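Local coordinates for protein esterase (Sinorhizobium meliloti 1021, PDB 4TX1) that acts as a carbohydrate acetylesterase of the SGNH hydrolase family, probably removing acetyl groups by ester hydrolysis, at residues L17-S22 against P83-T88; R40-L45 against V55-L60; L92-F97 against R220-L225; L142-P147 against R213-V218. One frame throughout, in Å; residues are numbered along the deposited sequence.

The four contacts show how an α/β/α sandwich holds one parallel sheet between two layers of helices. Interaction 1 lies on one face of the sheet, where helix 78-89 meets strand 14-20; interactions 2, 3 and 4 lie on the other, under helices 41-49 and 205-223. Interactions 3 and 4 share helix 205-223 and rest on neighbouring strands, whereas interaction 2 meets strand 53-59, outermost within the chain. Interactions 1 and 4 are buried and wholly apolar; interaction 4 joins leucine and valine methyls alone, while interaction 1 adds a tyrosine ring. Interactions 2 and 3 are partly buried and mix in other chemistry: a proline ring and a backbone carbonyl in one, an aspartate and a methionine in the other.

Interaction 1 of 4, residues L17-S22 against P83-T88; sequences LCYGDS and PTVLHT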
loop_
_atom_site.group_PDB
_atom_site.type_symbol
_atom_site.label_atom_id
_atom_site.label_comp_id
_atom_site.label_asym_id
_atom_site.label_seq_id
_atom_site.Cartn_x
_atom_site.Cartn_y
_atom_site.Cartn_z
ATOM N N LEU A 17 15.873 22.584 1.258
ATOM C CA LEU A 17 15.718 21.224 0.706
ATOM C C LEU A 17 15.592 21.296 -0.788
ATOM O O LEU A 17 14.735 22.032 -1.333
ATOM C CB LEU A 17 14.480 20.507 1.300
ATOM C CG LEU A 17 14.076 19.130 0.687
ATOM C CD1 LEU A 17 15.092 18.073 1.084
ATOM C CD2 LEU A 17 12.648 18.839 1.185
ATOM N N CYS A 18 16.390 20.467 -1.452
ATOM C CA CYS A 18 16.391 20.351 -2.905
ATOM C C CYS A 18 15.815 18.991 -3.307
ATOM O O CYS A 18 16.442 17.951 -3.072
ATOM C CB CYS A 18 17.746 20.461 -3.503
ATOM S SG CYS A 18 18.592 22.036 -3.053
ATOM N N TYR A 19 14.602 19.026 -3.788
ATOM C CA TYR A 19 13.829 17.792 -4.104
ATOM C C TYR A 19 13.714 17.603 -5.543
ATOM O O TYR A 19 13.038 18.363 -6.280
ATOM C CB TYR A 19 12.454 17.892 -3.447
ATOM C CG TYR A 19 11.659 16.579 -3.327
ATOM C CD1 TYR A 19 12.100 15.568 -2.467
ATOM C CD2 TYR A 19 10.510 16.357 -4.056
ATOM C CE1 TYR A 19 11.361 14.407 -2.265
ATOM C CE2 TYR A 19 9.803 15.127 -3.940
ATOM C CZ TYR A 19 10.220 14.190 -3.006
ATOM O OH TYR A 19 9.527 13.017 -2.797
ATOM N N GLY A 20 14.371 16.545 -6.057
ATOM C CA GLY A 20 14.383 16.332 -7.481
ATOM C C GLY A 20 14.676 14.895 -7.903
ATOM O O GLY A 20 14.457 13.955 -7.122
ATOM N N ASP A 21 15.137 14.756 -9.147
ATOM C CA ASP A 21 15.315 13.485 -9.832
ATOM C C ASP A 21 16.802 13.292 -10.156
ATOM O O ASP A 21 17.653 13.771 -9.405
ATOM C CB ASP A 21 14.360 13.350 -10.990
ATOM C CG ASP A 21 14.562 14.441 -12.063
ATOM O OD1 ASP A 21 15.661 15.015 -12.055
ATOM O OD2 ASP A 21 13.589 14.746 -12.782
ATOM N N SER A 22 17.096 12.566 -11.214
ATOM C CA SER A 22 18.498 12.190 -11.522
ATOM C C SER A 22 19.268 13.475 -11.910
ATOM O O SER A 22 20.499 13.482 -11.716
ATOM C CB SER A 22 18.592 11.207 -12.650
ATOM O OG SER A 22 18.172 11.823 -13.870
ATOM N N PRO A 83 6.220 13.737 2.079
ATOM C CA PRO A 83 6.022 13.975 3.509
ATOM C C PRO A 83 7.111 13.434 4.413
ATOM O O PRO A 83 7.517 14.111 5.349
ATOM C CB PRO A 83 4.657 13.350 3.786
ATOM C CG PRO A 83 3.933 13.422 2.496
ATOM C CD PRO A 83 5.039 13.115 1.457
ATOM N N THR A 84 7.594 12.227 4.155
ATOM C CA THR A 84 8.653 11.618 4.910
ATOM C C THR A 84 9.955 12.404 4.782
ATOM O O THR A 84 10.637 12.635 5.810
ATOM C CB THR A 84 8.891 10.205 4.437
ATOM O OG1 THR A 84 7.650 9.460 4.667
ATOM C CG2 THR A 84 10.046 9.528 5.167
ATOM N N VAL A 85 10.246 12.934 3.596
ATOM C CA VAL A 85 11.418 13.803 3.389
ATOM C C VAL A 85 11.301 15.144 4.116
ATOM O O VAL A 85 12.220 15.586 4.830
ATOM C CB VAL A 85 11.667 13.941 1.903
ATOM C CG1 VAL A 85 12.875 14.860 1.607
ATOM C CG2 VAL A 85 11.977 12.541 1.343
ATOM N N LEU A 86 10.115 15.744 4.041
ATOM C CA LEU A 86 9.889 17.027 4.758
ATOM C C LEU A 86 10.091 16.832 6.261
ATOM O O LEU A 86 10.717 17.607 6.982
ATOM C CB LEU A 86 8.499 17.499 4.480
ATOM C CG LEU A 86 8.163 17.985 3.083
ATOM C CD1 LEU A 86 6.673 18.289 2.927
ATOM C CD2 LEU A 86 9.012 19.197 2.554
ATOM N N HIS A 87 9.573 15.737 6.744
ATOM C CA HIS A 87 9.585 15.462 8.147
ATOM C C HIS A 87 10.986 15.189 8.678
ATOM O O HIS A 87 11.307 15.584 9.782
ATOM C CB HIS A 87 8.628 14.282 8.495
ATOM C CG HIS A 87 7.939 14.419 9.825
ATOM N ND1 HIS A 87 6.850 15.270 10.045
ATOM C CD2 HIS A 87 8.143 13.738 10.968
ATOM C CE1 HIS A 87 6.456 15.120 11.305
ATOM N NE2 HIS A 87 7.201 14.202 11.883
ATOM N N THR A 88 11.793 14.495 7.890
ATOM C CA THR A 88 13.166 14.191 8.218
ATOM C C THR A 88 14.009 15.455 8.316
ATOM O O THR A 88 14.994 15.524 9.077
ATOM C CB THR A 88 13.744 13.350 7.043
ATOM O OG1 THR A 88 13.038 12.074 7.010
ATOM C CG2 THR A 88 15.227 13.101 7.266
#
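Leu17 on strand 14-20 and Val85 on helix 78-89 meet at about a right angle, with Val85 CG1 lying against both methyls of the leucine's fork. The distances are nearly even, 3.9 Å from Val85 CG1 to Leu17 CD1 and 4.0 Å from Val85 CG1 to Leu17 CD2. The leucine extends its CG opposite the backbone nitrogen (chi1 173°), which carries the fork out from the sheet to the helix. Its CD2 then touches Leu86 CD2 at 3.9 Å, methyl to methyl, again with the two side chains roughly perpendicular. Two residues further along the strand, the Tyr19 ring offers CE1 to the other valine branch, and Val85 CG2 approaches it at 4.1 Å, obliquely to the ring. The phenol end is held elsewhere, by a hydrogen bond between Tyr19 OH and Gly78 O near the start of the same helix. Strand and helix run nearly antiparallel, at 163° with their axes 10.5 Å apart, as when a helix returns over a parallel sheet. Further along the chain, Gly20, Asp21 and Ser22 open the GDSL motif, and Ser22 is probably the nucleophile, as in relatives. Across the interface itself the chemistry is entirely apolar, implying an attachment that rests on shape and exclusion of water, with the tyrosine adding a polar tie at its far end.

Interaction 2 of 4, residues R40-L45 against V55-L60; sequences RWPSVL and VIAEGL
Val55 holds CG1 opposite its backbone nitrogen (chi1 -176°), a torsion that lays this branch against Pro42 in the first turn of helix 41-49. The partner has little freedom to turn, since the pyrrolidine ring ties its side-chain carbons to the backbone. Val55 CG1 consequently touches two parts of the proline, the ring at Pro42 CB (3.9 Å) and the backbone at Pro42 O (3.5 Å), the latter only a van der Waals contact. Two residues on, the methyl of Ala57 fits against the ring, 3.9 Å from Pro42 CB and 4.0 Å from Pro42 CG, so that CB is shared between the two strand residues. On the helix side the ring also leans on its predecessor: Pro42 CD stands 3.3 Å above the plane of the Trp41 indole, displaced toward the rim. Trp41 in turn reaches Val96, and its NE1 is hydrogen-bonded to Thr24 OG1. The helix belongs to the crossover from strand 14-20 to its parallel neighbour 53-59. A proline so early in a helix costs no backbone hydrogen bond, because Arg40 is the N-cap and first-turn nitrogens have no carbonyl to reach. The contact thus sets a stiff proline ring, its carbonyl oxygen at the margin, on a valine branch and an alanine methyl, held by dispersion and shape.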
loop_
_atom_site.group_PDB
_atom_site.type_symbol
_atom_site.label_atom_id
_atom_site.label_comp_id
_atom_site.label_asym_id
_atom_site.label_seq_id
_atom_site.Cartn_x
_atom_site.Cartn_y
_atom_site.Cartn_z
ATOM N N ARG A 40 27.402 18.823 -8.401
ATOM C CA ARG A 40 25.945 18.698 -8.286
ATOM C C ARG A 40 25.353 20.086 -7.970
ATOM O O ARG A 40 25.922 20.838 -7.195
ATOM C CB ARG A 40 25.616 17.671 -7.224
ATOM C CG ARG A 40 26.246 16.342 -7.533
ATOM C CD ARG A 40 26.093 15.321 -6.378
ATOM N NE ARG A 40 27.040 14.254 -6.527
ATOM C CZ ARG A 40 27.409 13.417 -5.570
ATOM N NH1 ARG A 40 26.834 13.562 -4.373
ATOM N NH2 ARG A 40 28.353 12.543 -5.769
ATOM N N TRP A 41 24.171 20.401 -8.478
ATOM C CA TRP A 41 23.655 21.738 -8.329
ATOM C C TRP A 41 23.379 22.184 -6.941
ATOM O O TRP A 41 23.691 23.289 -6.553
ATOM C CB TRP A 41 22.527 22.015 -9.302
ATOM C CG TRP A 41 21.150 21.407 -8.978
ATOM C CD1 TRP A 41 20.579 20.342 -9.601
ATOM C CD2 TRP A 41 20.187 21.920 -8.058
ATOM N NE1 TRP A 41 19.291 20.125 -9.082
ATOM C CE2 TRP A 41 19.045 21.059 -8.123
ATOM C CE3 TRP A 41 20.191 22.954 -7.113
ATOM C CZ2 TRP A 41 17.910 21.255 -7.305
ATOM C CZ3 TRP A 41 19.052 23.155 -6.323
ATOM C CH2 TRP A 41 17.939 22.321 -6.430
ATOM N N PRO A 42 22.906 21.266 -6.040
ATOM C CA PRO A 42 22.754 21.722 -4.681
ATOM C C PRO A 42 24.083 22.088 -3.963
ATOM O O PRO A 42 24.118 22.970 -3.109
ATOM C CB PRO A 42 22.150 20.507 -3.957
ATOM C CG PRO A 42 21.393 19.857 -5.053
ATOM C CD PRO A 42 22.360 19.915 -6.253
ATOM N N SER A 43 25.160 21.393 -4.314
ATOM C CA SER A 43 26.511 21.665 -3.804
ATOM C C SER A 43 27.017 23.031 -4.272
ATOM O O SER A 43 27.575 23.787 -3.428
ATOM C CB SER A 43 27.504 20.629 -4.313
ATOM O OG SER A 43 27.124 19.326 -3.794
ATOM N N VAL A 44 26.827 23.293 -5.553
ATOM C CA VAL A 44 27.188 24.629 -6.125
ATOM C C VAL A 44 26.424 25.759 -5.440
ATOM O O VAL A 44 27.018 26.789 -5.006
ATOM C CB VAL A 44 27.006 24.673 -7.624
ATOM C CG1 VAL A 44 27.118 26.146 -8.078
ATOM C CG2 VAL A 44 27.928 23.625 -8.296
ATOM N N LEU A 45 25.095 25.592 -5.278
ATOM C CA LEU A 45 24.325 26.486 -4.440
ATOM C C LEU A 45 24.860 26.646 -3.021
ATOM O O LEU A 45 24.914 27.797 -2.462
ATOM C CB LEU A 45 22.847 26.042 -4.446
ATOM C CG LEU A 45 21.817 26.941 -3.837
ATOM C CD1 LEU A 45 21.740 28.335 -4.512
ATOM C CD2 LEU A 45 20.423 26.271 -3.932
ATOM N N VAL A 55 22.269 23.313 2.832
ATOM C CA VAL A 55 21.538 22.753 1.671
ATOM C C VAL A 55 21.530 21.226 1.718
ATOM O O VAL A 55 22.580 20.581 1.817
ATOM C CB VAL A 55 22.160 23.247 0.361
ATOM C CG1 VAL A 55 21.380 22.789 -0.871
ATOM C CG2 VAL A 55 22.243 24.739 0.459
ATOM N N ILE A 56 20.308 20.678 1.652
ATOM C CA ILE A 56 20.048 19.219 1.683
ATOM C C ILE A 56 19.620 18.758 0.296
ATOM O O ILE A 56 18.614 19.248 -0.272
ATOM C CB ILE A 56 18.955 18.914 2.735
ATOM C CG1 ILE A 56 19.453 19.491 4.101
ATOM C CG2 ILE A 56 18.635 17.407 2.751
ATOM C CD1 ILE A 56 18.486 19.399 5.228
ATOM N N ALA A 57 20.328 17.755 -0.253
ATOM C CA ALA A 57 20.084 17.265 -1.611
ATOM C C ALA A 57 19.283 15.972 -1.497
ATOM O O ALA A 57 19.730 15.033 -0.817
ATOM C CB ALA A 57 21.400 16.993 -2.322
ATOM N N GLU A 58 18.121 15.959 -2.159
ATOM C CA GLU A 58 17.296 14.734 -2.191
ATOM C C GLU A 58 16.881 14.513 -3.638
ATOM O O GLU A 58 15.735 14.781 -4.025
ATOM C CB GLU A 58 16.063 14.918 -1.270
ATOM C CG GLU A 58 16.350 14.831 0.201
ATOM C CD GLU A 58 16.528 13.465 0.795
ATOM O OE1 GLU A 58 16.069 12.448 0.208
ATOM O OE2 GLU A 58 17.015 13.413 1.936
ATOM N N GLY A 59 17.807 14.068 -4.440
ATOM C CA GLY A 59 17.567 13.705 -5.812
ATOM C C GLY A 59 17.541 12.205 -5.982
ATOM O O GLY A 59 18.502 11.480 -5.677
ATOM N N LEU A 60 16.449 11.739 -6.511
ATOM C CA LEU A 60 16.185 10.310 -6.776
ATOM C C LEU A 60 16.004 10.013 -8.239
ATOM O O LEU A 60 15.124 10.534 -8.902
ATOM C CB LEU A 60 14.902 9.835 -6.005
ATOM C CG LEU A 60 14.506 8.361 -6.237
ATOM C CD1 LEU A 60 15.540 7.459 -5.549
ATOM C CD2 LEU A 60 13.103 8.059 -5.629
#

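Interaction 3 of 4, residues L92-F97 against R220-L225; sequences LDLIVF and RMMLGL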
loop_
_atom_site.group_PDB
_atom_site.type_symbol
_atom_site.label_atom_id
_atom_site.label_comp_id
_atom_site.label_asym_id
_atom_site.label_seq_id
_atom_site.Cartn_x
_atom_site.Cartn_y
_atom_site.Cartn_z
ATOM N N LEU A 92 12.288 23.699 7.720
ATOM C CA LEU A 92 12.848 24.149 6.473
ATOM C C LEU A 92 12.463 25.606 6.194
ATOM O O LEU A 92 11.308 25.977 6.409
ATOM C CB LEU A 92 12.364 23.246 5.316
ATOM C CG LEU A 92 12.821 21.768 5.423
ATOM C CD1 LEU A 92 11.900 20.925 4.471
ATOM C CD2 LEU A 92 14.256 21.739 5.027
ATOM N N ASP A 93 13.404 26.338 5.644
ATOM C CA ASP A 93 13.173 27.730 5.175
ATOM C C ASP A 93 12.770 27.837 3.724
ATOM O O ASP A 93 11.953 28.685 3.357
ATOM C CB ASP A 93 14.413 28.592 5.469
ATOM C CG ASP A 93 14.710 28.637 6.957
ATOM O OD1 ASP A 93 13.874 29.136 7.721
ATOM O OD2 ASP A 93 15.676 28.028 7.383
ATOM N N LEU A 94 13.226 26.874 2.897
ATOM C CA LEU A 94 12.925 26.852 1.498
ATOM C C LEU A 94 12.947 25.424 0.963
ATOM O O LEU A 94 13.881 24.690 1.257
ATOM C CB LEU A 94 14.015 27.576 0.693
ATOM C CG LEU A 94 13.895 27.749 -0.800
ATOM C CD1 LEU A 94 12.649 28.500 -1.287
ATOM C CD2 LEU A 94 15.217 28.402 -1.329
ATOM N N ILE A 95 11.959 25.130 0.160
ATOM C CA ILE A 95 11.946 23.847 -0.599
ATOM C C ILE A 95 12.133 24.272 -2.040
ATOM O O ILE A 95 11.364 25.126 -2.559
ATOM C CB ILE A 95 10.630 23.082 -0.392
ATOM C CG1 ILE A 95 10.541 22.679 1.103
ATOM C CG2 ILE A 95 10.654 21.862 -1.347
ATOM C CD1 ILE A 95 9.772 23.509 2.000
ATOM N N VAL A 96 13.106 23.679 -2.716
ATOM C CA VAL A 96 13.331 23.871 -4.147
ATOM C C VAL A 96 12.959 22.592 -4.911
ATOM O O VAL A 96 13.605 21.561 -4.663
ATOM C CB VAL A 96 14.827 24.198 -4.437
ATOM C CG1 VAL A 96 15.010 24.522 -5.960
ATOM C CG2 VAL A 96 15.219 25.388 -3.502
ATOM N N PHE A 97 11.990 22.674 -5.801
ATOM C CA PHE A 97 11.569 21.535 -6.622
ATOM C C PHE A 97 12.199 21.637 -8.001
ATOM O O PHE A 97 12.159 22.690 -8.654
ATOM C CB PHE A 97 10.080 21.490 -6.816
ATOM C CG PHE A 97 9.292 21.189 -5.546
ATOM C CD1 PHE A 97 9.439 19.964 -4.924
ATOM C CD2 PHE A 97 8.398 22.078 -5.000
ATOM C CE1 PHE A 97 8.727 19.645 -3.826
ATOM C CE2 PHE A 97 7.625 21.782 -3.903
ATOM C CZ PHE A 97 7.837 20.565 -3.253
ATOM N N ARG A 220 18.814 33.455 -2.766
ATOM C CA ARG A 220 18.914 34.592 -1.871
ATOM C C ARG A 220 17.654 35.453 -1.788
ATOM O O ARG A 220 17.173 35.706 -0.744
ATOM C CB ARG A 220 20.095 35.471 -2.290
ATOM C CG ARG A 220 21.452 34.806 -2.124
ATOM C CD ARG A 220 22.629 35.703 -2.472
ATOM N NE ARG A 220 23.907 35.014 -2.319
ATOM C CZ ARG A 220 24.549 34.881 -1.167
ATOM N NH1 ARG A 220 24.033 35.390 -0.055
ATOM N NH2 ARG A 220 25.709 34.239 -1.121
ATOM N N MET A 221 17.073 35.913 -2.844
ATOM C CA MET A 221 15.918 36.738 -2.607
ATOM C C MET A 221 14.918 36.072 -1.647
ATOM O O MET A 221 14.447 36.675 -0.745
ATOM C CB MET A 221 15.294 37.154 -3.917
ATOM C CG MET A 221 13.863 37.592 -3.830
ATOM S SD MET A 221 13.310 38.178 -5.420
ATOM C CE MET A 221 14.407 37.269 -6.522
ATOM N N MET A 222 14.627 34.803 -1.871
ATOM C CA MET A 222 13.629 34.095 -1.090
ATOM C C MET A 222 14.052 33.813 0.314
ATOM O O MET A 222 13.199 33.713 1.155
ATOM C CB MET A 222 13.242 32.808 -1.783
ATOM C CG MET A 222 12.646 33.115 -3.112
ATOM S SD MET A 222 12.096 31.686 -3.970
ATOM C CE MET A 222 10.579 31.342 -3.085
ATOM N N LEU A 223 15.330 33.730 0.604
ATOM C CA LEU A 223 15.784 33.471 1.949
ATOM C C LEU A 223 16.048 34.808 2.758
ATOM O O LEU A 223 16.394 34.717 3.931
ATOM C CB LEU A 223 17.053 32.643 1.935
ATOM C CG LEU A 223 16.989 31.153 1.518
ATOM C CD1 LEU A 223 18.386 30.524 1.502
ATOM C CD2 LEU A 223 16.061 30.378 2.497
ATOM N N GLY A 224 15.882 35.957 2.108
ATOM C CA GLY A 224 16.419 37.280 2.578
ATOM C C GLY A 224 17.930 37.272 2.783
ATOM O O GLY A 224 18.436 37.899 3.710
ATOM N N LEU A 225 18.633 36.584 1.880
ATOM C CA LEU A 225 19.982 36.023 2.050
ATOM C C LEU A 225 20.060 34.998 3.197
ATOM O O LEU A 225 20.778 34.005 3.135
ATOM C CB LEU A 225 20.974 37.130 2.259
ATOM C CG LEU A 225 21.287 37.860 0.967
ATOM C CD1 LEU A 225 22.403 37.120 0.297
ATOM C CD2 LEU A 225 20.042 38.060 0.113
#
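Arg220 O is gripped twice at the end of helix 205-223, weakly by the backbone nitrogen of Leu223, the residue that meets Asp93 and Leu94, and at 3.1 Å by Leu225 N. With Gly224 N bonded to Met221 O at 3.3 Å, and Gly224 at positive phi, this makes a Schellman motif that closes the helix. From the last turn, Leu223 sends CD2 between two strand-side residues, 3.8 Å from Asp93 CB and 3.9 Å from Leu94 CB. It touches the aspartate on its methylene, while the carboxylate has a separate task: Asp93 OD2 accepts a hydrogen bond from Thr15 N on the adjoining strand. Met222 supplies the second hold. Its chain bends at the last torsion (chi3 76°), bringing CE to within 3.9 Å of Leu94 CD1, and the two side chains cross at about a right angle. Leu94 is therefore touched at its base by the leucine and at its end by the methionine. The contact lies where strand 94-98 begins and helix 205-223 finishes. There the strand is hydrogen-bonded on one flank to strand 14-20 and on the other to strand 140-145, while Leu92 and Ile95 pack against Leu86 of helix 78-89.

Interaction 4 of 4, residues L142-P147 against R213-V218; sequences LIVSPP and RGLEPV
Leu142 starts the contact by pushing CD1 into the angle between two helix residues, 3.8 Å from Leu215 CD2 and likewise 3.8 Å from Val218 CG1. Both meetings are oblique, and they are three residues apart on the helix, about one turn. Val218 turns CG1 into the position between its backbone nitrogen and carbonyl carbon (chi1 71°), and this is the branch that meets the leucine. Next, Ile143 faces the other side of the sheet, where it packs on Tyr175 of helix 171-182. Val144 returns to the interface: its CG2 lies 3.7 Å from Leu215 CD2, so a single leucine methyl bridges two alternate strand residues. Ser145 again turns to the far side, its OG hydrogen-bonded to Asp188 OD1 of strand 185-188, an outermost strand within this chain. From Pro146 on the chain has left the strand, and Pro147 lies against Leu203. The helix is kinked where the nitrogens of Pro217 and Val218 lack bonds to the turn before; the proline, without an N-H, accounts for the first. Strand and helix run at 150° with axes 11.2 Å apart. Leu142 and Val144 also pack on Val96 of the central strand, beneath helix 205-223, and Leu215 touches Trp41 of helix 41-49 alongside.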
loop_
_atom_site.group_PDB
_atom_site.type_symbol
_atom_site.label_atom_id
_atom_site.label_comp_id
_atom_site.label_asym_id
_atom_site.label_seq_id
_atom_site.Cartn_x
_atom_site.Cartn_y
_atom_site.Cartn_z
ATOM N N LEU A 142 10.272 27.266 -4.095
ATOM C CA LEU A 142 10.799 27.611 -5.411
ATOM C C LEU A 142 10.527 26.458 -6.387
ATOM O O LEU A 142 11.110 25.353 -6.174
ATOM C CB LEU A 142 12.255 27.859 -5.324
ATOM C CG LEU A 142 13.050 28.571 -6.394
ATOM C CD1 LEU A 142 14.561 28.448 -6.415
ATOM C CD2 LEU A 142 12.274 29.293 -7.525
ATOM N N ILE A 143 9.819 26.755 -7.458
ATOM C CA ILE A 143 9.512 25.810 -8.523
ATOM C C ILE A 143 10.538 26.032 -9.641
ATOM O O ILE A 143 10.599 27.099 -10.234
ATOM C CB ILE A 143 8.114 25.931 -9.072
ATOM C CG1 ILE A 143 7.130 25.642 -7.930
ATOM C CG2 ILE A 143 7.887 25.005 -10.273
ATOM C CD1 ILE A 143 5.684 25.984 -8.187
ATOM N N VAL A 144 11.311 25.007 -9.951
ATOM C CA VAL A 144 12.282 25.098 -11.029
ATOM C C VAL A 144 11.863 24.202 -12.192
ATOM O O VAL A 144 11.617 22.946 -12.050
ATOM C CB VAL A 144 13.682 24.766 -10.539
ATOM C CG1 VAL A 144 14.667 24.944 -11.702
ATOM C CG2 VAL A 144 14.097 25.551 -9.309
ATOM N N SER A 145 11.711 24.773 -13.387
ATOM C CA SER A 145 11.405 23.976 -14.557
ATOM C C SER A 145 12.782 23.358 -15.004
ATOM O O SER A 145 13.824 24.070 -15.064
ATOM C CB SER A 145 10.699 24.712 -15.696
ATOM O OG SER A 145 11.546 25.837 -16.026
ATOM N N PRO A 146 12.808 22.030 -15.243
ATOM C CA PRO A 146 14.080 21.423 -15.551
ATOM C C PRO A 146 14.457 21.849 -17.022
ATOM O O PRO A 146 13.592 22.169 -17.850
ATOM C CB PRO A 146 13.792 19.905 -15.533
ATOM C CG PRO A 146 12.307 19.831 -15.836
ATOM C CD PRO A 146 11.720 21.046 -15.113
ATOM N N PRO A 147 15.763 21.793 -17.327
ATOM C CA PRO A 147 16.137 22.000 -18.734
ATOM C C PRO A 147 15.451 21.031 -19.633
ATOM O O PRO A 147 15.333 19.819 -19.332
ATOM C CB PRO A 147 17.653 21.828 -18.709
ATOM C CG PRO A 147 18.064 22.122 -17.356
ATOM C CD PRO A 147 16.945 21.637 -16.479
ATOM N N ARG A 213 24.510 27.618 -10.068
ATOM C CA ARG A 213 24.936 29.066 -10.099
ATOM C C ARG A 213 23.795 29.957 -10.453
ATOM O O ARG A 213 23.594 31.012 -9.832
ATOM C CB ARG A 213 26.029 29.319 -11.154
ATOM C CG ARG A 213 27.367 28.804 -10.752
ATOM C CD ARG A 213 28.374 29.544 -11.634
ATOM N NE ARG A 213 28.098 29.147 -12.985
ATOM C CZ ARG A 213 28.640 28.077 -13.539
ATOM N NH1 ARG A 213 29.527 27.387 -12.850
ATOM N NH2 ARG A 213 28.334 27.743 -14.801
ATOM N N GLY A 214 23.014 29.537 -11.438
ATOM C CA GLY A 214 21.835 30.231 -11.863
ATOM C C GLY A 214 20.769 30.470 -10.812
ATOM O O GLY A 214 20.075 31.488 -10.859
ATOM N N LEU A 215 20.629 29.530 -9.865
ATOM C CA LEU A 215 19.613 29.672 -8.792
ATOM C C LEU A 215 20.008 30.588 -7.664
ATOM O O LEU A 215 19.191 31.019 -6.883
ATOM C CB LEU A 215 19.313 28.266 -8.258
ATOM C CG LEU A 215 18.498 27.382 -9.162
ATOM C CD1 LEU A 215 18.548 25.904 -8.743
ATOM C CD2 LEU A 215 17.039 27.830 -9.201
ATOM N N GLU A 216 21.285 30.961 -7.585
ATOM C CA GLU A 216 21.736 31.679 -6.388
ATOM C C GLU A 216 20.934 32.982 -6.126
ATOM O O GLU A 216 20.542 33.192 -5.010
ATOM C CB GLU A 216 23.247 31.949 -6.416
ATOM C CG GLU A 216 23.610 32.915 -5.323
ATOM C CD GLU A 216 25.044 33.394 -5.349
ATOM O OE1 GLU A 216 25.469 33.931 -4.324
ATOM O OE2 GLU A 216 25.757 33.181 -6.330
ATOM N N PRO A 217 20.707 33.831 -7.148
ATOM C CA PRO A 217 20.019 35.096 -6.890
ATOM C C PRO A 217 18.592 34.931 -6.389
ATOM O O PRO A 217 18.238 35.595 -5.439
ATOM C CB PRO A 217 20.041 35.797 -8.248
ATOM C CG PRO A 217 21.299 35.305 -8.883
ATOM C CD PRO A 217 21.252 33.809 -8.527
ATOM N N VAL A 218 17.785 34.044 -7.021
ATOM C CA VAL A 218 16.409 33.839 -6.599
ATOM C C VAL A 218 16.393 33.138 -5.247
ATOM O O VAL A 218 15.567 33.465 -4.391
ATOM C CB VAL A 218 15.586 33.125 -7.682
ATOM C CG1 VAL A 218 16.007 31.670 -7.812
ATOM C CG2 VAL A 218 14.101 33.217 -7.390
#